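Local coordinates for DUF4973 domain-containing protein (Bacteroides thetaiotaomicron, PDB 4QNI) that is of unknown function but probably serves as an auxiliary nutrient-binding lipoprotein, built from an N-terminal E-set-like domain and a C-terminal BT_3044-like domain, at residues V68-D73 with L140-D145; Y50-L55 with L121-D126; E94-E99 with E134-P139; K22-I27 with K160-I165. All coordinates share one frame; numbering follows the deposited sequence.

Interaction 1 of 4, residues V68-D73 with L140-D145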
loop_
_atom_site.group_PDB
_atom_site.type_symbol
_atom_site.label_atom_id
_atom_site.label_comp_id
_atom_site.label_asym_id
_atom_site.label_seq_id
_atom_site.Cartn_x
_atom_site.Cartn_y
_atom_site.Cartn_z
ATOM N N VAL A 68 18.568 -18.341 24.437
ATOM C CA VAL A 68 17.526 -18.453 23.417
ATOM C C VAL A 68 17.504 -19.887 22.900
ATOM O O VAL A 68 18.544 -20.459 22.587
ATOM C CB VAL A 68 17.731 -17.417 22.283
ATOM C CG1 VAL A 68 16.627 -17.514 21.229
ATOM C CG2 VAL A 68 17.808 -16.005 22.854
ATOM N N HIS A 69 16.312 -20.455 22.829
ATOM C CA HIS A 69 16.061 -21.798 22.340
ATOM C C HIS A 69 15.455 -21.708 20.960
ATOM O O HIS A 69 14.481 -20.979 20.756
ATOM C CB HIS A 69 15.165 -22.558 23.312
ATOM C CG HIS A 69 15.817 -22.721 24.636
ATOM N ND1 HIS A 69 16.515 -23.861 24.949
ATOM C CD2 HIS A 69 15.938 -21.840 25.655
ATOM C CE1 HIS A 69 16.988 -23.669 26.169
ATOM N NE2 HIS A 69 16.678 -22.463 26.628
ATOM N N VAL A 70 16.078 -22.412 20.015
ATOM C CA VAL A 70 15.750 -22.428 18.595
ATOM C C VAL A 70 15.431 -23.870 18.203
ATOM O O VAL A 70 16.135 -24.784 18.623
ATOM C CB VAL A 70 16.939 -21.837 17.753
ATOM C CG1 VAL A 70 16.793 -22.130 16.263
ATOM C CG2 VAL A 70 17.108 -20.334 17.986
ATOM N N ALA A 71 14.391 -24.075 17.390
ATOM C CA ALA A 71 14.041 -25.424 16.965
ATOM C C ALA A 71 13.569 -25.441 15.521
ATOM O O ALA A 71 13.176 -24.407 14.980
ATOM C CB ALA A 71 12.972 -26.025 17.880
ATOM N N HIS A 72 13.646 -26.635 14.910
ATOM C CA HIS A 72 13.162 -26.949 13.573
ATOM C C HIS A 72 11.659 -26.671 13.568
ATOM O O HIS A 72 11.007 -26.942 14.570
ATOM C CB HIS A 72 13.480 -28.425 13.238
ATOM C CG HIS A 72 13.086 -28.838 11.854
ATOM N ND1 HIS A 72 12.482 -30.066 11.609
ATOM C CD2 HIS A 72 13.215 -28.175 10.680
ATOM C CE1 HIS A 72 12.228 -30.094 10.318
ATOM N NE2 HIS A 72 12.647 -28.976 9.717
ATOM N N ASP A 73 11.137 -26.025 12.510
ATOM C CA ASP A 73 9.722 -25.675 12.432
ATOM C C ASP A 73 9.114 -26.190 11.106
ATOM O O ASP A 73 8.760 -25.412 10.225
ATOM C CB ASP A 73 9.544 -24.148 12.589
ATOM C CG ASP A 73 8.100 -23.681 12.758
ATOM O OD1 ASP A 73 7.175 -24.550 12.779
ATOM O OD2 ASP A 73 7.886 -22.463 12.839
ATOM N N LEU A 140 12.986 -22.536 10.856
ATOM C CA LEU A 140 13.367 -22.389 12.267
ATOM C C LEU A 140 12.385 -21.543 13.035
ATOM O O LEU A 140 11.744 -20.675 12.467
ATOM C CB LEU A 140 14.775 -21.726 12.409
ATOM C CG LEU A 140 15.938 -22.384 11.653
ATOM C CD1 LEU A 140 17.088 -21.428 11.489
ATOM C CD2 LEU A 140 16.387 -23.635 12.347
ATOM N N GLN A 141 12.337 -21.734 14.352
ATOM C CA GLN A 141 11.496 -20.929 15.224
ATOM C C GLN A 141 12.191 -20.672 16.544
ATOM O O GLN A 141 13.007 -21.485 16.990
ATOM C CB GLN A 141 10.131 -21.617 15.462
ATOM C CG GLN A 141 10.255 -22.975 16.142
ATOM C CD GLN A 141 8.953 -23.705 16.378
ATOM O OE1 GLN A 141 8.866 -24.930 16.195
ATOM N NE2 GLN A 141 7.936 -22.996 16.842
ATOM N N ILE A 142 11.851 -19.529 17.175
ATOM C CA ILE A 142 12.244 -19.213 18.544
ATOM C C ILE A 142 11.261 -19.998 19.419
ATOM O O ILE A 142 10.054 -19.878 19.213
ATOM C CB ILE A 142 12.234 -17.701 18.859
ATOM C CG1 ILE A 142 13.183 -16.857 17.929
ATOM C CG2 ILE A 142 12.473 -17.472 20.355
ATOM C CD1 ILE A 142 14.660 -17.178 17.916
ATOM N N VAL A 143 11.766 -20.858 20.309
ATOM C CA VAL A 143 10.929 -21.704 21.162
ATOM C C VAL A 143 10.473 -20.891 22.366
ATOM O O VAL A 143 11.281 -20.202 22.980
ATOM C CB VAL A 143 11.666 -23.010 21.578
ATOM C CG1 VAL A 143 10.866 -23.817 22.602
ATOM C CG2 VAL A 143 11.960 -23.854 20.359
ATOM N N ASP A 144 9.177 -20.979 22.695
ATOM C CA ASP A 144 8.602 -20.289 23.843
ATOM C C ASP A 144 8.319 -21.274 24.980
ATOM O O ASP A 144 7.843 -22.390 24.725
ATOM C CB ASP A 144 7.319 -19.537 23.433
ATOM C CG ASP A 144 7.358 -18.048 23.728
ATOM O OD1 ASP A 144 8.144 -17.635 24.622
ATOM O OD2 ASP A 144 6.571 -17.302 23.107
ATOM N N ASP A 145 8.640 -20.875 26.232
ATOM C CA ASP A 145 8.382 -21.687 27.431
ATOM C C ASP A 145 8.339 -20.821 28.686
ATOM O O ASP A 145 8.999 -19.779 28.742
ATOM C CB ASP A 145 9.417 -22.815 27.603
ATOM C CG ASP A 145 8.906 -24.052 28.316
ATOM O OD1 ASP A 145 7.825 -24.559 27.932
ATOM O OD2 ASP A 145 9.621 -24.556 29.205
#

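Interaction 2 of 4, residues Y50-L55 with L121-D126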
loop_
_atom_site.group_PDB
_atom_site.type_symbol
_atom_site.label_atom_id
_atom_site.label_comp_id
_atom_site.label_asym_id
_atom_site.label_seq_id
_atom_site.Cartn_x
_atom_site.Cartn_y
_atom_site.Cartn_z
ATOM N N TYR A 50 26.790 -20.005 8.108
ATOM C CA TYR A 50 26.063 -18.753 8.036
ATOM C C TYR A 50 25.715 -18.298 9.442
ATOM O O TYR A 50 25.099 -19.050 10.194
ATOM C CB TYR A 50 24.807 -18.891 7.165
ATOM C CG TYR A 50 24.148 -17.562 6.874
ATOM C CD1 TYR A 50 24.543 -16.790 5.781
ATOM C CD2 TYR A 50 23.124 -17.075 7.682
ATOM C CE1 TYR A 50 23.946 -15.566 5.506
ATOM C CE2 TYR A 50 22.512 -15.851 7.412
ATOM C CZ TYR A 50 22.929 -15.099 6.322
ATOM O OH TYR A 50 22.343 -13.896 6.029
ATOM N N GLN A 51 26.093 -17.064 9.782
ATOM C CA GLN A 51 25.832 -16.458 11.081
ATOM C C GLN A 51 24.477 -15.721 11.031
ATOM O O GLN A 51 24.346 -14.669 10.404
ATOM C CB GLN A 51 26.985 -15.541 11.462
ATOM C CG GLN A 51 28.262 -16.312 11.750
ATOM C CD GLN A 51 28.521 -16.390 13.223
ATOM O OE1 GLN A 51 28.065 -17.307 13.919
ATOM N NE2 GLN A 51 29.253 -15.417 13.736
ATOM N N LEU A 52 23.445 -16.336 11.623
ATOM C CA LEU A 52 22.085 -15.803 11.568
ATOM C C LEU A 52 21.786 -14.937 12.787
ATOM O O LEU A 52 21.753 -15.446 13.909
ATOM C CB LEU A 52 21.076 -16.971 11.440
ATOM C CG LEU A 52 19.581 -16.637 11.377
ATOM C CD1 LEU A 52 19.194 -16.089 9.998
ATOM C CD2 LEU A 52 18.743 -17.864 11.702
ATOM N N PRO A 53 21.548 -13.620 12.584
ATOM C CA PRO A 53 21.260 -12.739 13.722
ATOM C C PRO A 53 19.923 -13.012 14.401
ATOM O O PRO A 53 18.922 -13.320 13.755
ATOM C CB PRO A 53 21.245 -11.344 13.088
ATOM C CG PRO A 53 21.975 -11.492 11.777
ATOM C CD PRO A 53 21.580 -12.848 11.321
ATOM N N ILE A 54 19.931 -12.897 15.729
ATOM C CA ILE A 54 18.781 -13.044 16.612
ATOM C C ILE A 54 18.788 -11.797 17.449
ATOM O O ILE A 54 19.809 -11.483 18.076
ATOM C CB ILE A 54 18.836 -14.350 17.443
ATOM C CG1 ILE A 54 18.606 -15.601 16.538
ATOM C CG2 ILE A 54 17.847 -14.289 18.610
ATOM C CD1 ILE A 54 18.691 -16.901 17.230
ATOM N N LEU A 55 17.681 -11.050 17.405
ATOM C CA LEU A 55 17.542 -9.786 18.107
ATOM C C LEU A 55 16.801 -9.953 19.425
ATOM O O LEU A 55 15.850 -10.730 19.524
ATOM C CB LEU A 55 16.830 -8.769 17.201
ATOM C CG LEU A 55 17.422 -8.544 15.791
ATOM C CD1 LEU A 55 16.467 -7.710 14.929
ATOM C CD2 LEU A 55 18.798 -7.902 15.854
ATOM N N LEU A 121 23.371 -16.992 15.526
ATOM C CA LEU A 121 23.160 -18.428 15.474
ATOM C C LEU A 121 24.019 -18.978 14.320
ATOM O O LEU A 121 23.752 -18.662 13.159
ATOM C CB LEU A 121 21.660 -18.735 15.292
ATOM C CG LEU A 121 21.285 -20.215 15.357
ATOM C CD1 LEU A 121 21.216 -20.699 16.782
ATOM C CD2 LEU A 121 19.990 -20.468 14.659
ATOM N N ASP A 122 25.069 -19.747 14.637
ATOM C CA ASP A 122 25.982 -20.256 13.613
ATOM C C ASP A 122 25.437 -21.497 12.897
ATOM O O ASP A 122 25.539 -22.617 13.391
ATOM C CB ASP A 122 27.385 -20.543 14.202
ATOM C CG ASP A 122 28.501 -20.706 13.154
ATOM O OD1 ASP A 122 28.276 -20.337 11.953
ATOM O OD2 ASP A 122 29.610 -21.146 13.536
ATOM N N LEU A 123 24.899 -21.303 11.705
ATOM C CA LEU A 123 24.383 -22.419 10.907
ATOM C C LEU A 123 25.558 -23.065 10.173
ATOM O O LEU A 123 26.317 -22.329 9.545
ATOM C CB LEU A 123 23.333 -21.901 9.884
ATOM C CG LEU A 123 22.233 -20.968 10.374
ATOM C CD1 LEU A 123 21.392 -20.447 9.190
ATOM C CD2 LEU A 123 21.345 -21.663 11.414
ATOM N N LYS A 124 25.729 -24.411 10.254
ATOM C CA LYS A 124 26.808 -25.103 9.542
ATOM C C LYS A 124 26.191 -25.847 8.389
ATOM O O LYS A 124 25.078 -26.354 8.519
ATOM C CB LYS A 124 27.633 -26.023 10.440
ATOM C CG LYS A 124 28.234 -25.346 11.685
ATOM C CD LYS A 124 29.334 -24.324 11.376
ATOM C CE LYS A 124 30.317 -24.254 12.526
ATOM N NZ LYS A 124 31.217 -23.079 12.423
ATOM N N PHE A 125 26.866 -25.849 7.242
ATOM C CA PHE A 125 26.323 -26.458 6.047
ATOM C C PHE A 125 27.306 -27.379 5.362
ATOM O O PHE A 125 28.511 -27.127 5.329
ATOM C CB PHE A 125 25.885 -25.388 5.028
ATOM C CG PHE A 125 24.742 -24.521 5.469
ATOM C CD1 PHE A 125 23.429 -24.959 5.347
ATOM C CD2 PHE A 125 24.973 -23.238 5.958
ATOM C CE1 PHE A 125 22.367 -24.140 5.723
ATOM C CE2 PHE A 125 23.905 -22.416 6.338
ATOM C CZ PHE A 125 22.616 -22.886 6.256
ATOM N N ASP A 126 26.740 -28.438 4.767
ATOM C CA ASP A 126 27.431 -29.419 3.956
ATOM C C ASP A 126 26.602 -29.530 2.699
ATOM O O ASP A 126 25.553 -30.185 2.701
ATOM C CB ASP A 126 27.614 -30.759 4.686
ATOM C CG ASP A 126 28.539 -31.709 3.946
ATOM O OD1 ASP A 126 28.913 -31.401 2.793
ATOM O OD2 ASP A 126 28.904 -32.748 4.525
#

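Interaction 3 of 4, residues E94-E99 with E134-P139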
loop_
_atom_site.group_PDB
_atom_site.type_symbol
_atom_site.label_atom_id
_atom_site.label_comp_id
_atom_site.label_asym_id
_atom_site.label_seq_id
_atom_site.Cartn_x
_atom_site.Cartn_y
_atom_site.Cartn_z
ATOM N N GLU A 94 11.351 -27.837 -0.007
ATOM C CA GLU A 94 11.724 -29.063 0.694
ATOM C C GLU A 94 12.425 -28.723 1.981
ATOM O O GLU A 94 13.185 -27.776 2.070
ATOM C CB GLU A 94 12.576 -29.998 -0.173
ATOM C CG GLU A 94 11.809 -30.652 -1.310
ATOM C CD GLU A 94 10.686 -31.610 -0.942
ATOM O OE1 GLU A 94 10.848 -32.415 0.008
ATOM O OE2 GLU A 94 9.648 -31.578 -1.641
ATOM N N ASP A 95 12.118 -29.491 2.993
ATOM C CA ASP A 95 12.606 -29.328 4.352
ATOM C C ASP A 95 14.052 -29.838 4.519
ATOM O O ASP A 95 14.289 -31.015 4.741
ATOM C CB ASP A 95 11.657 -30.085 5.289
ATOM C CG ASP A 95 11.826 -29.749 6.746
ATOM O OD1 ASP A 95 12.824 -29.089 7.086
ATOM O OD2 ASP A 95 10.940 -30.133 7.548
HETATM N N MSE A 96 14.983 -28.913 4.502
HETATM C CA MSE A 96 16.417 -29.140 4.676
HETATM C C MSE A 96 16.784 -29.617 6.068
HETATM O O MSE A 96 17.823 -30.262 6.220
HETATM C CB MSE A 96 17.140 -27.831 4.420
HETATM C CG MSE A 96 18.514 -28.008 3.906
HETATM SE SE MSE A 96 19.194 -26.236 3.656
HETATM C CE MSE A 96 20.637 -26.715 2.543
ATOM N N GLY A 97 15.972 -29.254 7.067
ATOM C CA GLY A 97 16.196 -29.638 8.458
ATOM C C GLY A 97 15.522 -30.927 8.895
ATOM O O GLY A 97 15.567 -31.275 10.077
ATOM N N ALA A 98 14.930 -31.675 7.947
ATOM C CA ALA A 98 14.251 -32.936 8.252
ATOM C C ALA A 98 15.219 -33.984 8.821
ATOM O O ALA A 98 16.431 -33.924 8.573
ATOM C CB ALA A 98 13.544 -33.481 7.012
ATOM N N GLU A 99 14.656 -34.921 9.614
ATOM C CA GLU A 99 15.333 -36.029 10.285
ATOM C C GLU A 99 16.187 -36.824 9.319
ATOM O O GLU A 99 15.668 -37.308 8.308
ATOM C CB GLU A 99 14.280 -36.960 10.931
ATOM C CG GLU A 99 14.829 -38.078 11.813
ATOM C CD GLU A 99 15.657 -37.633 13.003
ATOM O OE1 GLU A 99 15.283 -36.634 13.665
ATOM O OE2 GLU A 99 16.714 -38.258 13.238
ATOM N N GLU A 134 15.366 -29.357 -5.787
ATOM C CA GLU A 134 14.549 -29.324 -4.585
ATOM C C GLU A 134 14.680 -27.921 -4.098
ATOM O O GLU A 134 15.796 -27.392 -4.060
ATOM C CB GLU A 134 15.067 -30.339 -3.534
ATOM C CG GLU A 134 15.354 -31.740 -4.043
ATOM C CD GLU A 134 14.176 -32.511 -4.601
ATOM O OE1 GLU A 134 13.045 -32.352 -4.083
ATOM O OE2 GLU A 134 14.384 -33.261 -5.581
ATOM N N LYS A 135 13.585 -27.267 -3.791
ATOM C CA LYS A 135 13.674 -25.863 -3.363
ATOM C C LYS A 135 13.964 -25.892 -1.854
ATOM O O LYS A 135 13.062 -25.702 -1.037
ATOM C CB LYS A 135 12.365 -25.136 -3.750
ATOM C CG LYS A 135 12.105 -25.101 -5.280
ATOM C CD LYS A 135 10.615 -24.933 -5.668
ATOM C CE LYS A 135 9.951 -23.692 -5.109
ATOM N NZ LYS A 135 8.624 -23.468 -5.746
ATOM N N TRP A 136 15.219 -26.275 -1.500
ATOM C CA TRP A 136 15.665 -26.499 -0.123
ATOM C C TRP A 136 15.484 -25.264 0.734
ATOM O O TRP A 136 15.952 -24.186 0.387
ATOM C CB TRP A 136 17.117 -26.978 -0.060
ATOM C CG TRP A 136 17.320 -28.373 -0.607
ATOM C CD1 TRP A 136 18.005 -28.714 -1.735
ATOM C CD2 TRP A 136 16.817 -29.605 -0.055
ATOM N NE1 TRP A 136 18.007 -30.083 -1.889
ATOM C CE2 TRP A 136 17.283 -30.652 -0.875
ATOM C CE3 TRP A 136 16.061 -29.930 1.088
ATOM C CZ2 TRP A 136 16.994 -32.002 -0.607
ATOM C CZ3 TRP A 136 15.777 -31.264 1.352
ATOM C CH2 TRP A 136 16.238 -32.281 0.509
ATOM N N VAL A 137 14.811 -25.449 1.863
ATOM C CA VAL A 137 14.512 -24.410 2.831
ATOM C C VAL A 137 14.865 -24.933 4.236
ATOM O O VAL A 137 14.591 -26.105 4.543
ATOM C CB VAL A 137 12.989 -24.043 2.698
ATOM C CG1 VAL A 137 12.363 -23.619 4.012
ATOM C CG2 VAL A 137 12.772 -22.979 1.645
ATOM N N LEU A 138 15.400 -24.054 5.102
ATOM C CA LEU A 138 15.651 -24.438 6.478
ATOM C C LEU A 138 14.633 -23.710 7.352
ATOM O O LEU A 138 14.765 -22.492 7.515
ATOM C CB LEU A 138 17.105 -24.135 6.900
ATOM C CG LEU A 138 17.484 -24.497 8.345
ATOM C CD1 LEU A 138 17.350 -26.002 8.585
ATOM C CD2 LEU A 138 18.912 -23.990 8.679
ATOM N N PRO A 139 13.587 -24.409 7.887
ATOM C CA PRO A 139 12.577 -23.708 8.712
ATOM C C PRO A 139 12.929 -23.719 10.215
ATOM O O PRO A 139 13.144 -24.778 10.781
ATOM C CB PRO A 139 11.300 -24.491 8.412
ATOM C CG PRO A 139 11.777 -25.939 8.136
ATOM C CD PRO A 139 13.259 -25.849 7.748
#

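Interaction 4 of 4, residues K22-I27 with K160-I165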
loop_
_atom_site.group_PDB
_atom_site.type_symbol
_atom_site.label_atom_id
_atom_site.label_comp_id
_atom_site.label_asym_id
_atom_site.label_seq_id
_atom_site.Cartn_x
_atom_site.Cartn_y
_atom_site.Cartn_z
ATOM N N LYS A 22 3.801 -14.290 1.603
ATOM C CA LYS A 22 5.061 -13.826 2.174
ATOM C C LYS A 22 5.533 -14.899 3.181
ATOM O O LYS A 22 4.746 -15.764 3.574
ATOM C CB LYS A 22 4.840 -12.468 2.872
ATOM N N GLY A 23 6.789 -14.846 3.602
ATOM C CA GLY A 23 7.267 -15.824 4.569
ATOM C C GLY A 23 8.637 -16.405 4.320
ATOM O O GLY A 23 9.360 -16.652 5.291
ATOM N N VAL A 24 9.004 -16.660 3.038
ATOM C CA VAL A 24 10.321 -17.237 2.705
ATOM C C VAL A 24 11.371 -16.117 2.591
ATOM O O VAL A 24 11.179 -15.180 1.817
ATOM C CB VAL A 24 10.273 -18.107 1.418
ATOM C CG1 VAL A 24 11.652 -18.342 0.844
ATOM C CG2 VAL A 24 9.566 -19.436 1.656
ATOM N N THR A 25 12.475 -16.226 3.360
ATOM C CA THR A 25 13.629 -15.321 3.320
ATOM C C THR A 25 14.745 -16.009 2.536
ATOM O O THR A 25 15.104 -17.137 2.836
ATOM C CB THR A 25 14.107 -14.938 4.733
ATOM O OG1 THR A 25 13.011 -14.446 5.488
ATOM C CG2 THR A 25 15.221 -13.913 4.714
ATOM N N ASN A 26 15.300 -15.309 1.560
ATOM C CA ASN A 26 16.366 -15.804 0.722
ATOM C C ASN A 26 17.696 -15.498 1.390
ATOM O O ASN A 26 17.965 -14.359 1.741
ATOM C CB ASN A 26 16.255 -15.191 -0.682
ATOM C CG ASN A 26 15.185 -15.808 -1.572
ATOM O OD1 ASN A 26 14.562 -16.828 -1.277
ATOM N ND2 ASN A 26 14.948 -15.204 -2.712
ATOM N N ILE A 27 18.505 -16.532 1.622
ATOM C CA ILE A 27 19.791 -16.441 2.299
ATOM C C ILE A 27 20.854 -17.012 1.372
ATOM O O ILE A 27 20.753 -18.172 0.954
ATOM C CB ILE A 27 19.693 -17.229 3.637
ATOM C CG1 ILE A 27 18.706 -16.599 4.641
ATOM C CG2 ILE A 27 21.036 -17.516 4.259
ATOM C CD1 ILE A 27 18.919 -15.211 4.979
ATOM N N LYS A 160 9.798 -16.518 13.625
ATOM C CA LYS A 160 9.946 -17.621 12.684
ATOM C C LYS A 160 10.768 -17.216 11.481
ATOM O O LYS A 160 10.638 -16.102 10.992
ATOM C CB LYS A 160 8.561 -18.146 12.254
ATOM C CG LYS A 160 8.032 -19.172 13.254
ATOM C CD LYS A 160 6.544 -19.145 13.385
ATOM C CE LYS A 160 6.008 -20.309 14.177
ATOM N NZ LYS A 160 6.685 -20.480 15.495
ATOM N N ALA A 161 11.630 -18.123 11.020
ATOM C CA ALA A 161 12.505 -17.895 9.883
ATOM C C ALA A 161 12.443 -19.101 8.908
ATOM O O ALA A 161 12.898 -20.198 9.250
ATOM C CB ALA A 161 13.945 -17.662 10.367
ATOM N N ILE A 162 11.861 -18.893 7.715
ATOM C CA ILE A 162 11.775 -19.893 6.662
ATOM C C ILE A 162 12.850 -19.480 5.669
ATOM O O ILE A 162 12.654 -18.535 4.903
ATOM C CB ILE A 162 10.345 -19.985 6.075
ATOM C CG1 ILE A 162 9.256 -20.221 7.154
ATOM C CG2 ILE A 162 10.249 -21.013 4.960
ATOM C CD1 ILE A 162 9.489 -21.359 8.263
ATOM N N LEU A 163 14.047 -20.111 5.773
ATOM C CA LEU A 163 15.197 -19.682 4.986
ATOM C C LEU A 163 15.437 -20.493 3.719
ATOM O O LEU A 163 15.860 -21.648 3.775
ATOM C CB LEU A 163 16.501 -19.624 5.820
ATOM C CG LEU A 163 16.428 -19.046 7.256
ATOM C CD1 LEU A 163 17.683 -19.395 8.057
ATOM C CD2 LEU A 163 16.120 -17.533 7.259
ATOM N N ARG A 164 15.189 -19.861 2.566
ATOM C CA ARG A 164 15.519 -20.447 1.282
ATOM C C ARG A 164 17.015 -20.299 1.149
ATOM O O ARG A 164 17.523 -19.161 1.060
ATOM C CB ARG A 164 14.771 -19.782 0.110
ATOM C CG ARG A 164 15.220 -20.311 -1.255
ATOM C CD ARG A 164 14.511 -21.600 -1.627
ATOM N NE ARG A 164 14.999 -22.174 -2.883
ATOM C CZ ARG A 164 14.480 -21.944 -4.088
ATOM N NH1 ARG A 164 13.494 -21.073 -4.240
ATOM N NH2 ARG A 164 14.972 -22.553 -5.154
ATOM N N ILE A 165 17.722 -21.429 1.276
ATOM C CA ILE A 165 19.175 -21.388 1.234
ATOM C C ILE A 165 19.671 -21.496 -0.165
ATOM O O ILE A 165 19.388 -22.487 -0.866
ATOM C CB ILE A 165 19.819 -22.501 2.110
ATOM C CG1 ILE A 165 19.292 -22.474 3.579
ATOM C CG2 ILE A 165 21.352 -22.463 2.013
ATOM C CD1 ILE A 165 19.525 -21.233 4.329
HETATM O O HOH W 1 11.237 -15.889 6.967
HETATM O O HOH W 2 8.735 -15.922 8.459
HETATM O O HOH W 3 12.565 -18.437 -3.007
#

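Interaction 1 of 4, residues V68-D73 with L140-D145
A71 and V143 meet through their methyl groups, with CB of A71 only 3.4 Å from CG2 of V143, a pair tighter than usual van der Waals contact. Next to them CB of H69 rests 3.9 Å from CB of V143. On the opposite face of the sheet the CD1 methyl of I142 reaches both V68 CG1 (3.9 Å) and V70 CG2. Q141, which shares its face with A71, lays its amide flat over the carboxylate of D73; the two planes are 13° apart and the side chains cross at about a right angle. Chi1 of 61° sets CG of Q141 between its backbone N and carbonyl carbon, and CG then lies 3.8 Å from D73 CB. An alanine at Q141 would probably leave this face of the D73 carboxylate without its stacked partner. The backbone pairing is antiparallel: A71 N donates to Q141 O (3.0 Å), Q141 N to A71 O (2.9 Å), and V143 N to H69 O in a nearly straight bond of 2.8 Å. In the second shell, D73 is the N-cap residue of helix 74-85, and its OD2 also bonds T76. H72 points away from the strand of Q141 and bonds D95, while the H69 ring stacks on Y148. Strand 66-72 sits between strand 109-112 and strand 135-142, which pairs on its far side with strand 160-168. F15 of the second subunit packs on L140 and I142, side chains that also touch strand 47-56 of their own chain.

Interaction 2 of 4, residues Y50-L55 with L121-D126
F125 turns the edge of its ring to Y50: CE2 comes 3.7 Å from the CB of Y50, which lies in the ring plane. Beyond the pair, the F125 ring stacks with F127 and touches V29 and I165. The side chains of Y50 and L123 lie side by side, pointing the same way, with CD2 of Y50 4.1 Å from CD1 of L123. Among the other flat groups, the amide of Q51 and the carboxylate of D122 stand at 74° to each other. Here OE1 of Q51 lies 3.3 Å from CB of D122, and the acid takes its charged partner from its own strand: NZ of K124 bonds D122 OD2 at 2.7 Å from above the carboxylate plane. K124 also forms a salt bridge to E42, so one ammonium serves two acids. Strands 47-56 and 118-126 pair antiparallel, in the smaller sheet of what the family assignment suggests is an E-set-like beta sandwich. Y50 and L123 exchange two backbone hydrogen bonds, and so do L52 and L121, whose bonds are both close to straight. On the face that carries Y50 and L123, L52 and L121 lie side by side with their CD2 methyls 4.1 Å apart, and CD1 of I54 reaches L121 CB at 4.0 Å. L163 from strand 160-168 packs on L52 and L123 from the facing sheet. Farther along strand 47-56, I54 and L55 pair antiparallel with a strand of the second subunit, carrying the sheet across the interface.

Interaction 3 of 4, residues E94-E99 with E134-P139
E94 and W136 are neighbours in a parallel pairing held by three backbone hydrogen bonds. V137 N gives the one nearly along the C=O axis, to E94 O at 2.8 Å; M96 N donates to V137 O, also at 2.8 Å. E94 N reaches K135 O at 2.9 Å, but from well above the carbonyl plane, and K135 itself is the centre of an inverse gamma turn. The aromatic contacts belong to W136. CB of E94 forms a CH-pi contact over one face, 4.1 Å from the centroid of the six-membered ring, and CB of E134 lies over the same face toward the rim. D95 O meets the ring edge, 3.7 Å from CZ3. Replacing W136 by an alanine would probably open a gap beside M96 CA and leave E94 CB without the ring face beneath it. Charges come next: the carboxylates of E94 and E134 approach each other, OE2 to OE1 4.3 Å, a repulsion probably eased by the salt bridge from E134 to R231. OD1 of D95, already held by H72, lies 3.3 Å from P139 CD and adds a weak bond to G97 N inside the type I turn D95-A98. Apolar packing adds two contacts: the selenium of selenomethionine M96 faces CB of L138, and CD1 of L138 comes 3.8 Å from CA of G97, where a side chain would be tightly placed. Helix 74-85 packs on D95, V137 and P139 through L77, while strand 160-168 pairs with strand 135-142 on the other flank.

Interaction 4 of 4, residues K22-I27 with K160-I165
I27 packs closely against two residues of the neighbouring strand: its CG1 lies 3.8 Å from CD2 of L163, and its CG2 is 4.0 Å from CD1 of I165. The face is completed by Y50, which touches I27. On the face of N26 and R164, CB of R164 is met by CG1 of V24 at 3.5 Å, under helix 74-85, whose L80 and R84 touch V24. The strands run parallel, with bonds alternating from T25 N to I162 O (2.8 Å), R164 N to T25 O and I27 N to R164 O. Strand 160-168 is flanked by strand 24-30 on one side and strand 135-142 on the other, within the larger sheet of the probable E-set-like domain. Toward its start the pairing gives way to solvent. One water donates to G23 O (2.6 Å), accepts from I162 N and bonds T25 OG1, bridging G23 and T25 to I162 beside the first direct bond. G23 has a phi of 137°, which suits a residue without a side chain. N26 and R164 lie side by side, the N26 amide and R164 guanidinium planes 84° apart, and another water donates to N26 OD1 and accepts from R164 NH1, while NH2 of R164 reaches E225 in a salt bridge.

From the N terminus, segment 22-27 comes first and waits longest for its partner: interaction 4 closes a loop of 132 residues that encloses the other three contacts. Segment 50-55 opens interaction 2 and 68-73 opens interaction 1; 94-99 then opens interaction 3. Interaction 2 closes at 121-126, before either of the others, so it crosses both. Interaction 3 closes at 134-139, and interaction 1 directly afterwards at 140-145 on the same strand, making 3 an inner loop of 1. Interactions 1, 3 and 4 join neighbouring strands of the mixed sheet, whereas interaction 2 builds the smaller sheet facing it. L163, V70 and I54 help to hold the two sheets together.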